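Local coordinates for protein phosphatase 2C (Toxoplasma gondii, PDB 3D8K) that probably removes phosphate from phosphoserine and phosphothreonine residues of proteins, in a metal-dependent reaction that uses manganese, at residues K116-A121 with K163-I168; G125-P130 with T255-Y260; R177-S182 with D264-T269. All coordinates share one frame; numbering follows the deposited sequence.

Interaction 1: K116-A121 with K163-I168; sequences KKPTEA and KGIYTI. With SO4 (sulfate ion), chain F.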
loop_
_atom_site.group_PDB
_atom_site.type_symbol
_atom_site.label_atom_id
_atom_site.label_comp_id
_atom_site.label_asym_id
_atom_site.label_seq_id
_atom_site.Cartn_x
_atom_site.Cartn_y
_atom_site.Cartn_z
ATOM N N LYS C 116 22.711 -0.805 8.101
ATOM C CA LYS C 116 22.760 -1.030 9.530
ATOM C C LYS C 116 23.901 -1.969 9.895
ATOM O O LYS C 116 24.597 -1.749 10.887
ATOM C CB LYS C 116 21.423 -1.595 10.001
ATOM C CG LYS C 116 21.081 -1.253 11.443
ATOM C CD LYS C 116 19.604 -1.496 11.730
ATOM C CE LYS C 116 19.186 -0.875 13.052
ATOM N NZ LYS C 116 19.518 0.578 13.096
ATOM N N LYS C 117 24.108 -2.996 9.074
ATOM C CA LYS C 117 25.162 -3.971 9.322
ATOM C C LYS C 117 26.240 -4.093 8.243
ATOM O O LYS C 117 26.224 -5.013 7.425
ATOM C CB LYS C 117 24.539 -5.344 9.595
ATOM C CG LYS C 117 23.978 -5.480 10.994
ATOM C CD LYS C 117 22.466 -5.342 11.031
ATOM C CE LYS C 117 21.790 -6.630 10.553
ATOM N NZ LYS C 117 20.319 -6.714 10.841
ATOM N N PRO C 118 27.213 -3.174 8.247
ATOM C CA PRO C 118 28.295 -3.199 7.261
ATOM C C PRO C 118 29.212 -4.398 7.454
ATOM O O PRO C 118 29.499 -4.802 8.582
ATOM C CB PRO C 118 29.006 -1.887 7.516
ATOM C CG PRO C 118 28.847 -1.733 8.994
ATOM C CD PRO C 118 27.412 -2.080 9.212
ATOM N N THR C 119 29.683 -4.955 6.343
ATOM C CA THR C 119 30.566 -6.122 6.364
ATOM C C THR C 119 32.047 -5.746 6.317
ATOM O O THR C 119 32.675 -5.564 7.354
ATOM C CB THR C 119 30.230 -7.040 5.194
ATOM O OG1 THR C 119 30.281 -6.296 3.967
ATOM C CG2 THR C 119 28.833 -7.595 5.367
ATOM N N GLU C 120 32.612 -5.629 5.121
ATOM C CA GLU C 120 34.010 -5.262 5.017
ATOM C C GLU C 120 34.444 -4.805 3.630
ATOM O O GLU C 120 33.759 -5.048 2.637
ATOM C CB GLU C 120 34.879 -6.422 5.476
ATOM C CG GLU C 120 34.468 -7.759 4.911
ATOM C CD GLU C 120 35.374 -8.894 5.378
ATOM O OE1 GLU C 120 35.045 -10.062 5.083
ATOM O OE2 GLU C 120 36.411 -8.629 6.032
ATOM N N ALA C 121 35.592 -4.135 3.581
ATOM C CA ALA C 121 36.133 -3.620 2.336
ATOM C C ALA C 121 37.618 -3.302 2.475
ATOM O O ALA C 121 38.119 -3.119 3.579
ATOM C CB ALA C 121 35.371 -2.364 1.930
ATOM N N LYS C 163 26.345 0.959 15.022
ATOM C CA LYS C 163 24.995 1.346 14.658
ATOM C C LYS C 163 24.972 1.667 13.167
ATOM O O LYS C 163 24.098 2.393 12.685
ATOM C CB LYS C 163 24.541 2.566 15.468
ATOM C CG LYS C 163 24.070 2.246 16.889
ATOM C CD LYS C 163 23.734 3.521 17.673
ATOM C CE LYS C 163 22.983 3.239 18.987
ATOM N NZ LYS C 163 21.517 3.000 18.806
ATOM N N GLY C 164 25.957 1.132 12.446
ATOM C CA GLY C 164 26.017 1.322 11.009
ATOM C C GLY C 164 26.897 2.424 10.461
ATOM O O GLY C 164 27.434 3.245 11.197
ATOM N N ILE C 165 27.035 2.427 9.139
ATOM C CA ILE C 165 27.838 3.414 8.426
ATOM C C ILE C 165 27.088 3.859 7.191
ATOM O O ILE C 165 26.098 3.244 6.799
ATOM C CB ILE C 165 29.186 2.832 7.960
ATOM C CG1 ILE C 165 28.946 1.641 7.030
ATOM C CG2 ILE C 165 30.018 2.419 9.159
ATOM C CD1 ILE C 165 30.220 1.025 6.491
ATOM N N TYR C 166 27.566 4.930 6.576
ATOM C CA TYR C 166 26.952 5.453 5.368
ATOM C C TYR C 166 27.912 5.277 4.197
ATOM O O TYR C 166 29.055 5.735 4.248
ATOM C CB TYR C 166 26.621 6.930 5.550
ATOM C CG TYR C 166 25.448 7.188 6.464
ATOM C CD1 TYR C 166 24.147 7.231 5.964
ATOM C CD2 TYR C 166 25.636 7.420 7.826
ATOM C CE1 TYR C 166 23.066 7.511 6.796
ATOM C CE2 TYR C 166 24.561 7.699 8.664
ATOM C CZ TYR C 166 23.281 7.748 8.144
ATOM O OH TYR C 166 22.219 8.065 8.963
ATOM N N THR C 167 27.459 4.589 3.153
ATOM C CA THR C 167 28.293 4.400 1.977
ATOM C C THR C 167 28.066 5.546 1.012
ATOM O O THR C 167 26.938 5.834 0.631
ATOM C CB THR C 167 27.983 3.098 1.260
ATOM O OG1 THR C 167 28.493 2.007 2.027
ATOM C CG2 THR C 167 28.631 3.077 -0.095
ATOM N N ILE C 168 29.145 6.204 0.623
ATOM C CA ILE C 168 29.041 7.314 -0.293
ATOM C C ILE C 168 29.692 7.053 -1.633
ATOM O O ILE C 168 30.834 6.617 -1.718
ATOM C CB ILE C 168 29.676 8.566 0.287
ATOM C CG1 ILE C 168 28.903 9.008 1.531
ATOM C CG2 ILE C 168 29.713 9.660 -0.769
ATOM C CD1 ILE C 168 29.614 10.082 2.331
HETATM S S SO4 F . 17.108 1.870 10.738
HETATM O O1 SO4 F . 18.178 1.016 10.214
HETATM O O2 SO4 F . 16.759 1.414 12.097
HETATM O O3 SO4 F . 17.570 3.265 10.785
HETATM O O4 SO4 F . 15.932 1.765 9.853
#
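Lys-116 NZ is gripped by two oxygens of one sulfate ion, while the carbonyl O of the same residue rests against the backbone of Gly-164. The firmer of the two bonds runs from Lys-116 NZ to sulfate O2 at 3.1 Å; the one to O1 is weak. The lysine chain is extended as far as CE, and a bend at its last torsion (chi4 55°) brings NZ round to the ion, which was probably picked up from the crystallisation liquor. Lys-163 NZ, a like charge, lies 6.5 Å from Lys-116 NZ. Arg-78 of the second subunit packs on Lys-116, and Glu-84 of that subunit forms a salt bridge with Lys-117.

No hydrogen bond joins the two segments themselves. Lys-116 O approaches Gly-164 CA to 3.4 Å, and the CA atoms of these two residues are 4.3 Å apart. Gly-164 takes a positive phi (97°), a backbone conformation that suits glycine. Beyond it, Pro-118 and Ile-165 supply the apolar part of the contact. Their side chains cross obliquely: Pro-118 CB sits against both CD1 and CG1 of Ile-165, and Pro-118 CG lies 3.9 Å from Ile-165 CG1. Ile-165 CG1 stands between its own backbone N and carbonyl carbon (chi1 59°), which sets it 3.6 Å from Pro-118 CB.

Pro-118 also touches Phe-155, and Ile-165 touches Phe-258 of strand 253-259. Strands 106-115 and 165-173 are antiparallel neighbours in the six-stranded sheet, where Ile-165 pairs by backbone hydrogen bonding with Glu-115; just past that pairing the chain leaves the sheet through residues 116-119 and enters strand 120-124 of a separate three-stranded sheet.

Interaction 2: G125-P130 with T255-Y260; sequences GRQIVP and TTFFAY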
loop_
_atom_site.group_PDB
_atom_site.type_symbol
_atom_site.label_atom_id
_atom_site.label_comp_id
_atom_site.label_asym_id
_atom_site.label_seq_id
_atom_site.Cartn_x
_atom_site.Cartn_y
_atom_site.Cartn_z
ATOM N N GLY C 125 42.390 4.773 4.119
ATOM C CA GLY C 125 41.937 5.853 4.974
ATOM C C GLY C 125 40.636 6.498 4.551
ATOM O O GLY C 125 40.631 7.623 4.029
ATOM N N ARG C 126 39.541 5.774 4.762
ATOM C CA ARG C 126 38.191 6.250 4.448
ATOM C C ARG C 126 37.687 5.942 3.046
ATOM O O ARG C 126 36.499 5.731 2.856
ATOM C CB ARG C 126 38.060 7.759 4.716
ATOM C CG ARG C 126 36.906 8.154 5.637
ATOM C CD ARG C 126 36.995 7.465 6.984
ATOM N NE ARG C 126 35.874 7.814 7.853
ATOM C CZ ARG C 126 35.892 8.800 8.743
ATOM N NH1 ARG C 126 36.979 9.541 8.892
ATOM N NH2 ARG C 126 34.823 9.047 9.481
ATOM N N GLN C 127 38.567 5.906 2.058
ATOM C CA GLN C 127 38.112 5.606 0.711
ATOM C C GLN C 127 38.033 4.112 0.556
ATOM O O GLN C 127 38.908 3.397 0.991
ATOM C CB GLN C 127 39.065 6.160 -0.341
ATOM C CG GLN C 127 38.385 6.390 -1.703
ATOM C CD GLN C 127 39.280 7.089 -2.729
ATOM O OE1 GLN C 127 40.154 7.895 -2.383
ATOM N NE2 GLN C 127 39.042 6.800 -3.999
ATOM N N ILE C 128 36.971 3.635 -0.060
ATOM C CA ILE C 128 36.827 2.212 -0.266
ATOM C C ILE C 128 37.406 1.849 -1.627
ATOM O O ILE C 128 36.968 2.361 -2.667
ATOM C CB ILE C 128 35.342 1.812 -0.178
ATOM C CG1 ILE C 128 34.845 2.056 1.251
ATOM C CG2 ILE C 128 35.157 0.368 -0.607
ATOM C CD1 ILE C 128 33.387 1.817 1.447
ATOM N N VAL C 129 38.423 0.996 -1.618
ATOM C CA VAL C 129 39.044 0.561 -2.862
ATOM C C VAL C 129 38.102 -0.451 -3.501
ATOM O O VAL C 129 37.608 -1.363 -2.841
ATOM C CB VAL C 129 40.432 -0.090 -2.614
ATOM C CG1 VAL C 129 41.013 -0.603 -3.922
ATOM C CG2 VAL C 129 41.375 0.924 -1.989
ATOM N N PRO C 130 37.823 -0.285 -4.791
ATOM C CA PRO C 130 36.923 -1.206 -5.483
ATOM C C PRO C 130 37.574 -2.525 -5.836
ATOM O O PRO C 130 38.795 -2.611 -5.967
ATOM C CB PRO C 130 36.517 -0.416 -6.716
ATOM C CG PRO C 130 37.738 0.368 -7.011
ATOM C CD PRO C 130 38.173 0.855 -5.654
ATOM N N THR C 255 34.187 7.740 -7.203
ATOM C CA THR C 255 34.879 7.328 -5.986
ATOM C C THR C 255 33.886 6.798 -4.959
ATOM O O THR C 255 32.690 7.092 -5.041
ATOM C CB THR C 255 35.650 8.511 -5.358
ATOM O OG1 THR C 255 34.760 9.619 -5.157
ATOM C CG2 THR C 255 36.790 8.947 -6.256
ATOM N N THR C 256 34.375 6.014 -3.997
ATOM C CA THR C 256 33.511 5.470 -2.950
ATOM C C THR C 256 34.172 5.628 -1.583
ATOM O O THR C 256 35.371 5.408 -1.445
ATOM C CB THR C 256 33.215 3.984 -3.176
ATOM O OG1 THR C 256 32.786 3.780 -4.523
ATOM C CG2 THR C 256 32.110 3.520 -2.245
ATOM N N PHE C 257 33.384 6.025 -0.585
ATOM C CA PHE C 257 33.861 6.232 0.782
ATOM C C PHE C 257 32.766 5.838 1.774
ATOM O O PHE C 257 31.595 5.767 1.421
ATOM C CB PHE C 257 34.150 7.711 1.060
ATOM C CG PHE C 257 35.245 8.321 0.223
ATOM C CD1 PHE C 257 35.104 8.463 -1.157
ATOM C CD2 PHE C 257 36.394 8.833 0.834
ATOM C CE1 PHE C 257 36.075 9.103 -1.909
ATOM C CE2 PHE C 257 37.368 9.477 0.082
ATOM C CZ PHE C 257 37.207 9.613 -1.291
ATOM N N PHE C 258 33.142 5.591 3.021
ATOM C CA PHE C 258 32.145 5.287 4.039
ATOM C C PHE C 258 32.255 6.406 5.059
ATOM O O PHE C 258 33.304 7.022 5.195
ATOM C CB PHE C 258 32.400 3.943 4.713
ATOM C CG PHE C 258 33.632 3.910 5.539
ATOM C CD1 PHE C 258 34.884 3.929 4.944
ATOM C CD2 PHE C 258 33.547 3.876 6.919
ATOM C CE1 PHE C 258 36.037 3.917 5.714
ATOM C CE2 PHE C 258 34.694 3.866 7.705
ATOM C CZ PHE C 258 35.947 3.885 7.097
ATOM N N ALA C 259 31.162 6.685 5.753
ATOM C CA ALA C 259 31.144 7.736 6.751
ATOM C C ALA C 259 30.397 7.220 7.942
ATOM O O ALA C 259 29.423 6.490 7.806
ATOM C CB ALA C 259 30.448 8.953 6.222
ATOM N N TYR C 260 30.858 7.614 9.119
ATOM C CA TYR C 260 30.241 7.188 10.359
ATOM C C TYR C 260 29.084 8.122 10.652
ATOM O O TYR C 260 29.062 9.244 10.154
ATOM C CB TYR C 260 31.279 7.260 11.483
ATOM C CG TYR C 260 32.411 6.248 11.386
ATOM C CD1 TYR C 260 32.154 4.886 11.462
ATOM C CD2 TYR C 260 33.748 6.660 11.271
ATOM C CE1 TYR C 260 33.189 3.949 11.428
ATOM C CE2 TYR C 260 34.795 5.733 11.241
ATOM C CZ TYR C 260 34.508 4.371 11.322
ATOM O OH TYR C 260 35.531 3.420 11.320
HETATM O O HOH W 1 37.054 4.621 -4.245
#
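Gln-127 and Phe-257 form a single backbone bridge where strands 127-129 and 255-259 pass at 126°, with Ile-128 N donating to Thr-256 O at 2.8 Å. The donor stands above the plane of that carbonyl. A second bond, from Phe-258 N to Arg-126 O, is weak at 3.4 Å.

One water ties the strands together beside the bridge. It accepts from Gln-127 NE2 and from Thr-256 N, each at 3.0 Å, and donates to Ile-128 O.

Gln-127 lies over one face of the Phe-257 ring. Its CG is anti to the backbone N (chi1 -156°), which carries it to 3.6 Å from the ring centroid in a CH-pi contact. The amide follows with its plane only 17° from that of the ring, and OE1 and CD both approach Phe-257 CZ. On the neighbouring residue, Ile-128 CD1 packs against Phe-258 CB at 4.0 Å.

Arg-126, just before strand 127-129, crosses Phe-258 at about a right angle. Its CD lies against Phe-258 CZ at 3.7 Å and NE passes over one face of that ring, but the guanidinium carbon is far enough from the Phe-258 centroid that any cation-pi attraction is at most weak. Arg-126 NH2 comes close to Tyr-260 CD2, the guanidinium and tyrosine ring planes tilted obliquely to each other. This nitrogen has stronger partners beyond: a salt bridge to Asp-263, which also accepts from Tyr-260 N, and a hydrogen bond to Ser-182 OG. The tyrosine's own hydroxyl is bonded to Asp-158.

Strand 253-259 is an outermost strand of the six-stranded antiparallel sheet in the beta sandwich characteristic of PP2C phosphatases. Here the outermost strand 127-129 of a small three-stranded sheet crosses it, an accessory sheet docked on the sandwich edge.

Interaction 3: R177-S182 with D264-T269; sequences RCVLKS and DIVAGT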
loop_
_atom_site.group_PDB
_atom_site.type_symbol
_atom_site.label_atom_id
_atom_site.label_comp_id
_atom_site.label_asym_id
_atom_site.label_seq_id
_atom_site.Cartn_x
_atom_site.Cartn_y
_atom_site.Cartn_z
ATOM N N ARG C 177 33.127 20.570 -6.348
ATOM C CA ARG C 177 33.849 19.895 -5.277
ATOM C C ARG C 177 32.914 19.307 -4.240
ATOM O O ARG C 177 31.830 19.827 -3.989
ATOM C CB ARG C 177 34.841 20.864 -4.634
ATOM C CG ARG C 177 35.608 21.653 -5.677
ATOM C CD ARG C 177 36.818 22.370 -5.130
ATOM N NE ARG C 177 38.010 21.524 -5.139
ATOM C CZ ARG C 177 39.255 21.994 -5.228
ATOM N NH1 ARG C 177 39.465 23.302 -5.319
ATOM N NH2 ARG C 177 40.290 21.160 -5.225
ATOM N N CYS C 178 33.352 18.207 -3.646
ATOM C CA CYS C 178 32.559 17.495 -2.660
ATOM C C CYS C 178 33.464 17.027 -1.518
ATOM O O CYS C 178 34.412 16.282 -1.747
ATOM C CB CYS C 178 31.905 16.306 -3.350
ATOM S SG CYS C 178 30.868 15.318 -2.305
ATOM N N VAL C 179 33.181 17.457 -0.291
ATOM C CA VAL C 179 34.027 17.059 0.830
ATOM C C VAL C 179 33.296 16.376 1.979
ATOM O O VAL C 179 32.119 16.641 2.231
ATOM C CB VAL C 179 34.797 18.263 1.405
ATOM C CG1 VAL C 179 35.364 19.088 0.277
ATOM C CG2 VAL C 179 33.893 19.093 2.281
ATOM N N LEU C 180 34.008 15.497 2.675
ATOM C CA LEU C 180 33.433 14.768 3.799
ATOM C C LEU C 180 33.923 15.363 5.111
ATOM O O LEU C 180 35.130 15.526 5.310
ATOM C CB LEU C 180 33.841 13.291 3.743
ATOM C CG LEU C 180 32.911 12.203 4.309
ATOM C CD1 LEU C 180 33.733 11.152 5.045
ATOM C CD2 LEU C 180 31.884 12.809 5.245
ATOM N N LYS C 181 32.994 15.698 5.999
ATOM C CA LYS C 181 33.363 16.247 7.301
ATOM C C LYS C 181 33.202 15.171 8.352
ATOM O O LYS C 181 32.240 14.400 8.332
ATOM C CB LYS C 181 32.470 17.426 7.713
ATOM C CG LYS C 181 32.850 18.771 7.143
ATOM C CD LYS C 181 31.989 19.876 7.749
ATOM C CE LYS C 181 32.357 20.161 9.195
ATOM N NZ LYS C 181 33.813 20.461 9.367
ATOM N N SER C 182 34.142 15.132 9.283
ATOM C CA SER C 182 34.095 14.167 10.364
ATOM C C SER C 182 34.815 14.815 11.534
ATOM O O SER C 182 36.050 14.924 11.531
ATOM C CB SER C 182 34.794 12.870 9.951
ATOM O OG SER C 182 34.415 11.793 10.787
ATOM N N ASP C 264 29.184 14.629 8.096
ATOM C CA ASP C 264 28.448 15.506 7.179
ATOM C C ASP C 264 29.076 15.495 5.791
ATOM O O ASP C 264 30.273 15.235 5.649
ATOM C CB ASP C 264 28.463 16.958 7.679
ATOM C CG ASP C 264 27.383 17.243 8.701
ATOM O OD1 ASP C 264 27.344 16.536 9.731
ATOM O OD2 ASP C 264 26.576 18.175 8.483
ATOM N N ILE C 265 28.267 15.782 4.772
ATOM C CA ILE C 265 28.751 15.848 3.401
ATOM C C ILE C 265 28.522 17.254 2.904
ATOM O O ILE C 265 27.434 17.803 3.039
ATOM C CB ILE C 265 28.011 14.904 2.471
ATOM C CG1 ILE C 265 28.236 13.475 2.900
ATOM C CG2 ILE C 265 28.540 15.056 1.049
ATOM C CD1 ILE C 265 27.451 12.503 2.078
ATOM N N VAL C 266 29.553 17.839 2.321
ATOM C CA VAL C 266 29.440 19.191 1.812
ATOM C C VAL C 266 29.860 19.302 0.357
ATOM O O VAL C 266 30.876 18.744 -0.054
ATOM C CB VAL C 266 30.261 20.137 2.667
ATOM C CG1 VAL C 266 30.296 21.521 2.033
ATOM C CG2 VAL C 266 29.649 20.188 4.058
ATOM N N ALA C 267 29.063 20.025 -0.418
ATOM C CA ALA C 267 29.329 20.199 -1.835
ATOM C C ALA C 267 29.030 21.614 -2.285
ATOM O O ALA C 267 28.339 22.368 -1.607
ATOM C CB ALA C 267 28.506 19.211 -2.635
ATOM N N GLY C 268 29.576 21.979 -3.435
ATOM C CA GLY C 268 29.350 23.312 -3.953
ATOM C C GLY C 268 29.886 23.495 -5.359
ATOM O O GLY C 268 30.823 22.812 -5.786
ATOM N N THR C 269 29.286 24.421 -6.090
ATOM C CA THR C 269 29.730 24.711 -7.444
ATOM C C THR C 269 31.128 25.339 -7.363
ATOM O O THR C 269 31.555 25.797 -6.303
ATOM C CB THR C 269 28.757 25.680 -8.125
ATOM O OG1 THR C 269 28.781 26.938 -7.445
ATOM C CG2 THR C 269 27.348 25.132 -8.057
#
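Strands 177-182 and 264-268 pair as antiparallel neighbours in the sheet, with Cys-178, Leu-180, Ile-265 and Ala-267 on one face and Arg-177, Val-179, Lys-181, Asp-264 and Val-266 on the other. The first face is the one turned into the PP2C beta sandwich, where Cys-178 and Ile-265 meet strand 106-115 of the opposing sheet; the second carries helix 279-288, which packs against Val-179. At the edges, strand 185-188 pairs with 177-182, and strand 316-322 with 264-268.

Six backbone hydrogen bonds join the two strands, a reciprocal pair at each of Arg-177/Gly-268, Val-179/Val-266 and Lys-181/Asp-264. In the middle pair Val-179 N to Val-266 O is 2.7 Å.

Side chains follow the register. Those of Val-179 and Val-266 run next to each other in the same direction, with Val-179 CG2 at 3.8 Å from Val-266 CB. On the other face, Cys-178 SG touches Ile-265 CG2 at 4.1 Å. Lys-181 CB lies 4.0 Å from Asp-264 CB; farther out the lysine bends (chi3 72°, chi4 54°), and its NZ hydrogen-bonds to Ile-286 O on helix 279-288.

Overall arrangement
Interactions 1 and 2 are direct neighbours, their centres 10 Å apart. Strands 165-173 and 253-259 pair between them, Ile-168 N lying 2.6 Å from Phe-257 O and Tyr-166 N 2.7 Å from Ala-259 O. Interaction 1 uses the loop leading into strand 120-124, and interaction 2 the next strand, 127-129. Interaction 3 belongs to the other half of the sandwich: Ile-168 CD1 meets Ile-265 CD1 at 3.3 Å across the interface of the two main sheets. Its centre is 14 Å from that of interaction 2, and the bond from Arg-126 to Ser-182 joins the two contacts. Only interaction 1 includes a bound ion, a sulfate at its exposed end, and none of the three includes a metal.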